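Local atomic coordinates of Mec-8 protein (Caenorhabditis elegans, PDB entry 6DG0), a protein that probably binds RNA as a nuclear splicing factor, here represented by its C-terminal RNA recognition motif in complex with the short nucleic acid AGCACA. Residues Val23-Phe27 and Ser28-Arg32; Gln56-Ile59 and Ser60-Phe64. The protein carries 2 engineered substitutions. All coordinates share one frame; numbering follows the deposited sequence.

Two helix ends of one RNA recognition motif are compared here. Contact 1 is a surface contact where helix 17-24 gives way to strand 30-37; contact 2 is partly buried and lies within helix 51-61 and the turn after it, with A57, M58 and L61 buried. Contact 1 works by apolar packing around the F30 ring, without hydrogen bonds between its segments, whereas contact 2 rests on helical backbone bonds and a serine hydroxyl. Their centres lie about 12 Å apart and they touch directly: F27 CE2 is 3.4 Å from S60 CB, and F24 CD2 is 3.5 Å from L61 CD1, which brings the two helix ends together.

Contact 1: Val23-Phe27 and Ser28-Arg32; sequences VFKAF and SGFTR
K25 and F30 carry a local packing contact round the connection that takes helix 17-24 into the edge strand 30-37, with F24 as a third member. K25 sets its CA over one face of the F30 ring, 3.8 Å from CG of F30, while its side chain passes the CD2 rim, CG of K25 meeting CD2 of F30 at 3.7 Å; the two side chains cross at about a right angle. On the same side of the ring, but toward its CD1 rim, CB of F24 comes to 4.0 Å from CD1 of F30. F30 gets there because its CG stands anti to the backbone N (chi1 173°), which turns the ring back toward the helix end; its opposite face lies under the backbone N of R32. V46 and Y48 of the neighbouring strand 42-48 also touch this ring.

In the βαββαβ topology of the RNA recognition motif, this is the link between the first helix and the second strand, and two successive beta turns make it. A type I turn spans F24 to F27, closed by F27 N to F24 O at 3.2 Å, and the same carbonyl also accepts from the Y48 hydroxyl. A type II turn follows from F27 to F30. G29 occupies its third position with a positive phi of 94°, where a beta carbon would be jammed against the carbonyl oxygen of S28. The S28 hydroxyl bonds to K53 on the second helix. Beyond the turn, T31 and R32 both face E47 in a classic beta bulge, and the R32 guanidinium forms a salt bridge with the E47 carboxylate.

Contact 2: Gln56-Ile59 and Ser60-Phe64; sequences QAMI and SLQGF
S60 meets Q56 one helical turn back, and its hydroxyl and its backbone amide both bond to the same carbonyl oxygen. OG of S60 donates to O of Q56 at 2.9 Å, while N of S60 gives the ordinary helical bond to it at 3.3 Å. The two donors reach that oxygen from opposite faces of the carbonyl plane, the hydroxyl at a C=O...donor angle of 158°. A chi1 of -65° sets OG beside the serine's own backbone N, and so within range of the preceding turn.

L61 repeats the i to i+4 pattern through its amide, which bonds to O of A57 at 2.9 Å. Its CB lies 3.4 Å from that oxygen, and the leucine side chain then runs on into the core, where I76 of strand 75-78 and V23 of helix 17-24 touch it.

Q62 lies side by side with M58, pointing the same way, and its CB is 3.3 Å from O of M58. The bend at chi2 (68°) carries the amide back alongside the methionine, NE2 of Q62 coming within 4.0 Å of CG of M58, while OE1 accepts from the backbone N of I76. M58 itself packs on I76 and Y78, so this face of the second helix of the RNA recognition motif rests on its last strand.

G63 has a positive phi, which favours glycine, in the third position of a type II turn from L61 to F64. The turn closes with F64 N to L61 O at 2.9 Å, and G63 and F64 both form backbone hydrogen bonds with L74.

At Q56, then, one carbonyl oxygen is gripped twice, so that an exposed serine side chain ties itself to the helix backbone, and that bond favours the rotamer in which the hydroxyl turns back to the preceding turn.

Contact 1: Val23-Phe27 and Ser28-Arg32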
loop_
_atom_site.group_PDB
_atom_site.type_symbol
_atom_site.label_atom_id
_atom_site.label_comp_id
_atom_site.label_asym_id
_atom_site.label_seq_id
_atom_site.Cartn_x
_atom_site.Cartn_y
_atom_site.Cartn_z
ATOM N N VAL A 23 -0.432 2.496 -8.880
ATOM C CA VAL A 23 -1.430 3.129 -8.023
ATOM C C VAL A 23 -0.818 4.113 -7.027
ATOM O O VAL A 23 -1.264 5.255 -6.911
ATOM C CB VAL A 23 -2.229 2.071 -7.227
ATOM C CG1 VAL A 23 -3.151 2.738 -6.214
ATOM C CG2 VAL A 23 -3.015 1.175 -8.166
ATOM N N PHE A 24 0.204 3.655 -6.310
ATOM C CA PHE A 24 0.819 4.434 -5.237
ATOM C C PHE A 24 1.930 5.387 -5.690
ATOM O O PHE A 24 2.187 6.396 -5.030
ATOM C CB PHE A 24 1.342 3.482 -4.158
ATOM C CG PHE A 24 0.249 2.749 -3.426
ATOM C CD1 PHE A 24 -0.289 1.584 -3.945
ATOM C CD2 PHE A 24 -0.245 3.231 -2.224
ATOM C CE1 PHE A 24 -1.301 0.914 -3.283
ATOM C CE2 PHE A 24 -1.256 2.563 -1.556
ATOM C CZ PHE A 24 -1.782 1.402 -2.085
ATOM N N LYS A 25 2.587 5.073 -6.805
ATOM C CA LYS A 25 3.650 5.932 -7.331
ATOM C C LYS A 25 3.096 7.262 -7.841
ATOM O O LYS A 25 3.837 8.229 -8.006
ATOM C CB LYS A 25 4.405 5.219 -8.457
ATOM C CG LYS A 25 5.776 5.780 -8.778
ATOM C CD LYS A 25 6.419 4.971 -9.896
ATOM C CE LYS A 25 7.824 5.457 -10.211
ATOM N NZ LYS A 25 8.729 5.337 -9.036
ATOM N N ALA A 26 1.789 7.307 -8.074
ATOM C CA ALA A 26 1.133 8.517 -8.558
ATOM C C ALA A 26 1.090 9.611 -7.496
ATOM O O ALA A 26 0.757 10.758 -7.792
ATOM C CB ALA A 26 -0.278 8.194 -9.033
ATOM N N PHE A 27 1.418 9.252 -6.259
ATOM C CA PHE A 27 1.402 10.206 -5.158
ATOM C C PHE A 27 2.805 10.568 -4.685
ATOM O O PHE A 27 3.708 9.731 -4.670
ATOM C CB PHE A 27 0.570 9.654 -4.001
ATOM C CG PHE A 27 -0.888 9.546 -4.323
ATOM C CD1 PHE A 27 -1.382 8.432 -4.977
ATOM C CD2 PHE A 27 -1.760 10.569 -3.998
ATOM C CE1 PHE A 27 -2.720 8.335 -5.292
ATOM C CE2 PHE A 27 -3.100 10.478 -4.313
ATOM C CZ PHE A 27 -3.583 9.358 -4.956
ATOM N N SER A 28 2.971 11.828 -4.299
ATOM C CA SER A 28 4.273 12.371 -3.928
ATOM C C SER A 28 4.920 11.632 -2.759
ATOM O O SER A 28 4.269 11.333 -1.759
ATOM C CB SER A 28 4.142 13.857 -3.589
ATOM O OG SER A 28 5.397 14.410 -3.240
ATOM N N GLY A 29 6.210 11.342 -2.901
ATOM C CA GLY A 29 7.000 10.768 -1.827
ATOM C C GLY A 29 7.106 9.254 -1.820
ATOM O O GLY A 29 7.666 8.678 -0.888
ATOM N N PHE A 30 6.579 8.609 -2.858
ATOM C CA PHE A 30 6.630 7.150 -2.968
ATOM C C PHE A 30 8.059 6.631 -3.062
ATOM O O PHE A 30 8.790 6.978 -3.990
ATOM C CB PHE A 30 5.832 6.667 -4.183
ATOM C CG PHE A 30 5.969 5.192 -4.446
ATOM C CD1 PHE A 30 5.218 4.274 -3.730
ATOM C CD2 PHE A 30 6.850 4.723 -5.408
ATOM C CE1 PHE A 30 5.343 2.917 -3.969
ATOM C CE2 PHE A 30 6.979 3.368 -5.651
ATOM C CZ PHE A 30 6.225 2.463 -4.930
ATOM N N THR A 31 8.464 5.810 -2.098
ATOM C CA THR A 31 9.806 5.242 -2.125
ATOM C C THR A 31 9.842 3.803 -2.630
ATOM O O THR A 31 10.525 3.505 -3.609
ATOM C CB THR A 31 10.452 5.287 -0.728
ATOM O OG1 THR A 31 10.297 6.598 -0.168
ATOM C CG2 THR A 31 11.930 4.944 -0.817
ATOM N N ARG A 32 9.099 2.915 -1.976
ATOM C CA ARG A 32 9.152 1.492 -2.308
ATOM C C ARG A 32 7.931 0.708 -1.826
ATOM O O ARG A 32 7.242 1.112 -0.889
ATOM C CB ARG A 32 10.428 0.862 -1.747
ATOM C CG ARG A 32 10.666 1.129 -0.282
ATOM C CD ARG A 32 12.147 1.031 0.036
ATOM N NE ARG A 32 12.434 1.304 1.440
ATOM C CZ ARG A 32 12.763 0.371 2.326
ATOM N NH1 ARG A 32 13.008 0.708 3.584
ATOM N NH2 ARG A 32 12.847 -0.898 1.951
#

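Contact 2: Gln56-Ile59 and Ser60-Phe64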
loop_
_atom_site.group_PDB
_atom_site.type_symbol
_atom_site.label_atom_id
_atom_site.label_comp_id
_atom_site.label_asym_id
_atom_site.label_seq_id
_atom_site.Cartn_x
_atom_site.Cartn_y
_atom_site.Cartn_z
ATOM N N GLN A 56 -1.218 11.574 3.375
ATOM C CA GLN A 56 -1.841 12.179 2.202
ATOM C C GLN A 56 -2.287 11.117 1.203
ATOM O O GLN A 56 -3.382 11.192 0.645
ATOM C CB GLN A 56 -0.860 13.151 1.546
ATOM C CG GLN A 56 -1.326 13.793 0.257
ATOM C CD GLN A 56 -0.269 14.716 -0.319
ATOM O OE1 GLN A 56 0.446 15.389 0.423
ATOM N NE2 GLN A 56 -0.167 14.755 -1.643
ATOM N N ALA A 57 -1.428 10.126 0.988
ATOM C CA ALA A 57 -1.720 9.027 0.076
ATOM C C ALA A 57 -2.751 8.047 0.636
ATOM O O ALA A 57 -3.576 7.521 -0.111
ATOM C CB ALA A 57 -0.437 8.286 -0.278
ATOM N N MET A 58 -2.711 7.806 1.945
ATOM C CA MET A 58 -3.645 6.867 2.564
ATOM C C MET A 58 -5.077 7.380 2.467
ATOM O O MET A 58 -5.988 6.638 2.098
ATOM C CB MET A 58 -3.278 6.613 4.028
ATOM C CG MET A 58 -4.291 5.738 4.756
ATOM S SD MET A 58 -3.807 5.287 6.429
ATOM C CE MET A 58 -3.860 6.891 7.217
ATOM N N ILE A 59 -5.268 8.647 2.818
ATOM C CA ILE A 59 -6.572 9.296 2.722
ATOM C C ILE A 59 -7.097 9.278 1.286
ATOM O O ILE A 59 -8.266 8.975 1.045
ATOM C CB ILE A 59 -6.520 10.754 3.245
ATOM C CG1 ILE A 59 -6.724 10.792 4.763
ATOM C CG2 ILE A 59 -7.646 11.576 2.652
ATOM C CD1 ILE A 59 -5.627 10.156 5.589
ATOM N N SER A 60 -6.217 9.585 0.337
ATOM C CA SER A 60 -6.598 9.678 -1.070
ATOM C C SER A 60 -6.950 8.331 -1.702
ATOM O O SER A 60 -7.860 8.249 -2.526
ATOM C CB SER A 60 -5.472 10.332 -1.870
ATOM O OG SER A 60 -5.278 11.679 -1.478
ATOM N N LEU A 61 -6.231 7.280 -1.317
ATOM C CA LEU A 61 -6.409 5.963 -1.925
ATOM C C LEU A 61 -7.296 5.047 -1.095
ATOM O O LEU A 61 -7.464 3.875 -1.422
ATOM C CB LEU A 61 -5.056 5.293 -2.164
ATOM C CG LEU A 61 -4.227 5.902 -3.291
ATOM C CD1 LEU A 61 -2.838 5.292 -3.335
ATOM C CD2 LEU A 61 -4.949 5.713 -4.623
ATOM N N GLN A 62 -7.845 5.582 -0.012
ATOM C CA GLN A 62 -8.723 4.808 0.853
ATOM C C GLN A 62 -9.961 4.370 0.078
ATOM O O GLN A 62 -10.739 5.200 -0.396
ATOM C CB GLN A 62 -9.121 5.619 2.087
ATOM C CG GLN A 62 -9.770 4.794 3.187
ATOM C CD GLN A 62 -8.797 3.820 3.825
ATOM O OE1 GLN A 62 -8.730 2.649 3.446
ATOM N NE2 GLN A 62 -8.027 4.305 4.793
ATOM N N GLY A 63 -10.137 3.061 -0.050
ATOM C CA GLY A 63 -11.263 2.522 -0.784
ATOM C C GLY A 63 -11.043 2.561 -2.283
ATOM O O GLY A 63 -11.999 2.511 -3.058
ATOM N N PHE A 64 -9.779 2.667 -2.693
ATOM C CA PHE A 64 -9.452 2.728 -4.113
ATOM C C PHE A 64 -9.876 1.450 -4.807
ATOM O O PHE A 64 -9.538 0.350 -4.370
ATOM C CB PHE A 64 -7.953 2.952 -4.341
ATOM C CG PHE A 64 -7.545 2.893 -5.792
ATOM C CD1 PHE A 64 -7.708 3.992 -6.620
ATOM C CD2 PHE A 64 -7.006 1.734 -6.329
ATOM C CE1 PHE A 64 -7.333 3.938 -7.952
ATOM C CE2 PHE A 64 -6.635 1.672 -7.661
ATOM C CZ PHE A 64 -6.797 2.776 -8.472
#